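Arginine 3rd transport system periplasmic binding protein (PDB 3KZG) binds arginine in the periplasm as the solute-binding component of an arginine transport system and hands it to a membrane transporter for uptake. Local coordinates at the interface of chains A and B and the interface of chains C and A. Coordinates in Å, arbitrary orientation; residue numbers count along the deposited sequence, not the author numbering. Chains: chain A/B/C, Arginine 3rd transport system periplasmic binding protein.

Contact 1: the interface of chains A and B. Residues chain A 20-23; chain B 172-175.
B:Lys174 is the residue that carries this contact: it buries 85 Å² of its surface by running its alkyl chain into the bend of the chain A loop 20-23. Its CG is tucked in between the backbone N and C (chi1 70°). The chain bends again at chi3 and chi4, so CD and CE are wrapped by the loop and the side-chain amine nitrogen NZ turns towards A:Gly21 and A:Asn22. A:Asn23 comes next, with 56 Å² buried. Its short side chain crosses the lysine at about a right angle, and both CB and CG touch the aliphatic part. CB of A:Asn23 lies 3.3 Å from CD of B:Lys174, and the amide carbon CG of A:Asn23 is 3.4 Å from the same CD, so CB and the amide carbon lead, with the amide N and O farther off. The A:Asn23 CG is likewise tucked in beside both its own N and C (chi1 59°), which folds the amide back over the lysine methylenes. On the opposite flank A:Ser20 buries 45 Å²; its carbonyl O makes the nearest approaches. That O meets CG of B:Leu175 at 3.3 Å, and CB of A:Ser20 stands 4.2 Å from CB of B:Ala172. A:Asn22 crosses the far part of the lysine, its CG 3.3 Å from CE of B:Lys174. NZ of B:Lys174 is 3.7 Å from ND2 of A:Asn22, but both are donors, and no N or O pair across this patch lies within bonding reach. The grip is therefore one of shape, resting on the contacts of 3.3 Å and longer; a few approaches along the lysine are too short to be real and carry no weight. The patch joins the loop between strands 17-19 and 26-27 of one copy to the segment before strand 180-183 of another, a non-symmetric contact that may belong to the crystal alone; nothing here shows a part in arginine binding.

Contact 2: the interface of chains C and A. Residues chain C 216-217, 219, 222; chain A 216-219, 222.
C:Leu222 and A:Leu222 meet obliquely across the two-fold, their CD2 methyls 3.8 Å apart. Each has CG anti to the backbone N (chi1 -177°), which sends the isobutyl group off its helix and into the turn between the partner's last two helices. There one branch, CD2, rests on a glycine: CD2 of A:Leu222 is 3.6 Å from CA of C:Gly219, and the twin contact runs from C:Leu222 to A:Gly219. With no side chain at residue 219, the methyl sits directly against the main chain. The other branch, CD1, faces the end of the helix before the turn, lying 3.4 Å from O of C:Ala217 in the case of A:Leu222. C:Leu222 buries 75 Å² against 48 Å² for A:Leu222, so the two halves are not quite equal. Outward, the rim is polar: C:Glu216 and A:Glu216 reach for each other on chains extended beyond CG, their carboxylate planes turned 57° apart. OE2 of C:Glu216 and OE1 of A:Glu216 are modelled 2.4 Å apart. Two charged carboxylates would clash there; a shared proton could explain the closeness, but the coordinates cannot show one, or the oxygens may be slightly misplaced. The patch sits near the C-terminus, where helix 202-217 ends, turns through residues 218 and 219, and starts helix 220-228.

Contact 1: the interface of chains A and B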
loop_
_atom_site.group_PDB
_atom_site.type_symbol
_atom_site.label_atom_id
_atom_site.label_comp_id
_atom_site.label_asym_id
_atom_site.label_seq_id
_atom_site.Cartn_x
_atom_site.Cartn_y
_atom_site.Cartn_z
ATOM N N SER A 20 -10.776 -5.025 -24.185
ATOM C CA SER A 20 -10.128 -4.557 -25.402
ATOM C C SER A 20 -10.193 -5.612 -26.495
ATOM O O SER A 20 -9.670 -5.417 -27.588
ATOM C CB SER A 20 -8.671 -4.213 -25.109
ATOM O OG SER A 20 -8.575 -3.369 -23.977
ATOM N N GLY A 21 -10.849 -6.725 -26.193
ATOM C CA GLY A 21 -10.958 -7.804 -27.153
ATOM C C GLY A 21 -10.294 -9.034 -26.577
ATOM O O GLY A 21 -10.966 -10.000 -26.217
ATOM N N ASN A 22 -8.967 -8.995 -26.481
ATOM C CA ASN A 22 -8.199 -10.107 -25.928
ATOM C C ASN A 22 -6.700 -9.820 -25.905
ATOM O O ASN A 22 -5.893 -10.720 -25.666
ATOM C CB ASN A 22 -8.473 -11.393 -26.720
ATOM C CG ASN A 22 -8.201 -11.235 -28.201
ATOM O OD1 ASN A 22 -7.070 -10.989 -28.615
ATOM N ND2 ASN A 22 -9.244 -11.375 -29.012
ATOM N N ASN A 23 -6.331 -8.565 -26.150
ATOM C CA ASN A 23 -4.927 -8.158 -26.142
ATOM C C ASN A 23 -4.387 -8.184 -24.714
ATOM O O ASN A 23 -3.174 -8.158 -24.488
ATOM C CB ASN A 23 -4.769 -6.748 -26.728
ATOM C CG ASN A 23 -5.568 -5.696 -25.966
ATOM O OD1 ASN A 23 -5.456 -4.499 -26.238
ATOM N ND2 ASN A 23 -6.384 -6.139 -25.014
ATOM N N ALA B 172 -6.716 0.687 -28.218
ATOM C CA ALA B 172 -6.757 -0.767 -28.079
ATOM C C ALA B 172 -6.049 -1.364 -29.294
ATOM O O ALA B 172 -6.693 -1.791 -30.257
ATOM C CB ALA B 172 -8.204 -1.252 -28.015
ATOM N N TYR B 173 -4.720 -1.384 -29.242
ATOM C CA TYR B 173 -3.896 -1.901 -30.334
ATOM C C TYR B 173 -4.007 -3.409 -30.585
ATOM O O TYR B 173 -3.060 -4.166 -30.347
ATOM C CB TYR B 173 -2.427 -1.511 -30.104
ATOM C CG TYR B 173 -1.853 -1.973 -28.778
ATOM C CD1 TYR B 173 -2.401 -1.547 -27.566
ATOM C CD2 TYR B 173 -0.767 -2.845 -28.737
ATOM C CE1 TYR B 173 -1.881 -1.982 -26.346
ATOM C CE2 TYR B 173 -0.239 -3.285 -27.523
ATOM C CZ TYR B 173 -0.799 -2.851 -26.334
ATOM O OH TYR B 173 -0.275 -3.282 -25.137
ATOM N N LYS B 174 -5.169 -3.835 -31.074
ATOM C CA LYS B 174 -5.426 -5.238 -31.397
ATOM C C LYS B 174 -6.650 -5.298 -32.309
ATOM O O LYS B 174 -6.711 -6.104 -33.240
ATOM C CB LYS B 174 -5.694 -6.064 -30.131
ATOM C CG LYS B 174 -7.020 -5.762 -29.440
ATOM C CD LYS B 174 -7.466 -6.922 -28.556
ATOM C CE LYS B 174 -7.810 -8.160 -29.377
ATOM N NZ LYS B 174 -8.940 -7.919 -30.320
ATOM N N LEU B 175 -7.619 -4.430 -32.029
ATOM C CA LEU B 175 -8.849 -4.353 -32.808
ATOM C C LEU B 175 -8.609 -3.542 -34.082
ATOM O O LEU B 175 -9.377 -3.635 -35.045
ATOM C CB LEU B 175 -9.955 -3.704 -31.970
ATOM C CG LEU B 175 -10.341 -4.436 -30.681
ATOM C CD1 LEU B 175 -11.261 -3.556 -29.847
ATOM C CD2 LEU B 175 -11.016 -5.758 -31.020
#

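Contact 2: the interface of chains C and A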
loop_
_atom_site.group_PDB
_atom_site.type_symbol
_atom_site.label_atom_id
_atom_site.label_comp_id
_atom_site.label_asym_id
_atom_site.label_seq_id
_atom_site.Cartn_x
_atom_site.Cartn_y
_atom_site.Cartn_z
ATOM N N GLU C 216 -13.553 2.798 5.259
ATOM C CA GLU C 216 -12.791 1.679 4.744
ATOM C C GLU C 216 -11.945 2.180 3.586
ATOM O O GLU C 216 -10.861 1.662 3.329
ATOM C CB GLU C 216 -13.736 0.553 4.305
ATOM C CG GLU C 216 -14.654 0.116 5.437
ATOM C CD GLU C 216 -15.616 -0.990 5.062
ATOM O OE1 GLU C 216 -16.253 -0.910 3.995
ATOM O OE2 GLU C 216 -15.749 -1.940 5.858
ATOM N N ALA C 217 -12.427 3.219 2.915
ATOM C CA ALA C 217 -11.705 3.771 1.775
ATOM C C ALA C 217 -10.563 4.736 2.122
ATOM O O ALA C 217 -9.600 4.828 1.367
ATOM C CB ALA C 217 -12.685 4.442 0.822
ATOM N N GLY C 219 -8.652 4.598 4.956
ATOM C CA GLY C 219 -7.709 4.028 5.905
ATOM C C GLY C 219 -8.030 4.176 7.382
ATOM O O GLY C 219 -7.358 3.587 8.225
ATOM N N LEU C 222 -9.080 0.697 8.794
ATOM C CA LEU C 222 -7.950 -0.217 8.901
ATOM C C LEU C 222 -7.074 0.122 10.098
ATOM O O LEU C 222 -6.685 -0.767 10.860
ATOM C CB LEU C 222 -7.107 -0.181 7.625
ATOM C CG LEU C 222 -5.917 -1.149 7.586
ATOM C CD1 LEU C 222 -6.400 -2.573 7.839
ATOM C CD2 LEU C 222 -5.228 -1.065 6.237
ATOM N N GLU A 216 -10.957 -6.326 3.895
ATOM C CA GLU A 216 -10.983 -5.013 4.518
ATOM C C GLU A 216 -10.162 -5.028 5.809
ATOM O O GLU A 216 -9.543 -4.031 6.165
ATOM C CB GLU A 216 -12.431 -4.593 4.809
ATOM C CG GLU A 216 -13.101 -3.843 3.650
ATOM C CD GLU A 216 -14.614 -3.980 3.643
ATOM O OE1 GLU A 216 -15.222 -4.001 4.734
ATOM O OE2 GLU A 216 -15.202 -4.058 2.539
ATOM N N ALA A 217 -10.139 -6.167 6.493
ATOM C CA ALA A 217 -9.405 -6.279 7.755
ATOM C C ALA A 217 -7.891 -6.423 7.616
ATOM O O ALA A 217 -7.151 -5.996 8.497
ATOM C CB ALA A 217 -9.952 -7.440 8.572
ATOM N N ASP A 218 -7.421 -7.019 6.523
ATOM C CA ASP A 218 -5.982 -7.199 6.371
ATOM C C ASP A 218 -5.288 -6.199 5.452
ATOM O O ASP A 218 -4.115 -6.362 5.120
ATOM C CB ASP A 218 -5.660 -8.643 5.944
ATOM C CG ASP A 218 -6.029 -8.947 4.502
ATOM O OD1 ASP A 218 -6.355 -8.023 3.732
ATOM O OD2 ASP A 218 -5.971 -10.140 4.134
ATOM N N GLY A 219 -6.007 -5.153 5.054
ATOM C CA GLY A 219 -5.413 -4.137 4.203
ATOM C C GLY A 219 -5.502 -4.359 2.703
ATOM O O GLY A 219 -5.319 -3.418 1.930
ATOM N N LEU A 222 -7.990 -1.858 1.041
ATOM C CA LEU A 222 -7.459 -0.505 0.962
ATOM C C LEU A 222 -6.392 -0.396 -0.126
ATOM O O LEU A 222 -6.406 0.544 -0.923
ATOM C CB LEU A 222 -6.874 -0.081 2.312
ATOM C CG LEU A 222 -6.354 1.358 2.366
ATOM C CD1 LEU A 222 -7.448 2.306 1.892
ATOM C CD2 LEU A 222 -5.910 1.700 3.784
#

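Chain A takes part in both contacts but with different surfaces: contact 1 uses an N-terminal loop between short strands, contact 2 the junction of its last two helices. The C-alpha centres of the contacts lie about 34 Å apart, and they have no residue in common. They also differ in kind, since contact 2 belongs to a two-fold interface while contact 1 does not follow an exact two-fold. Chain A thus touches both B and C; whether either interface forms outside the crystal the structure alone does not show.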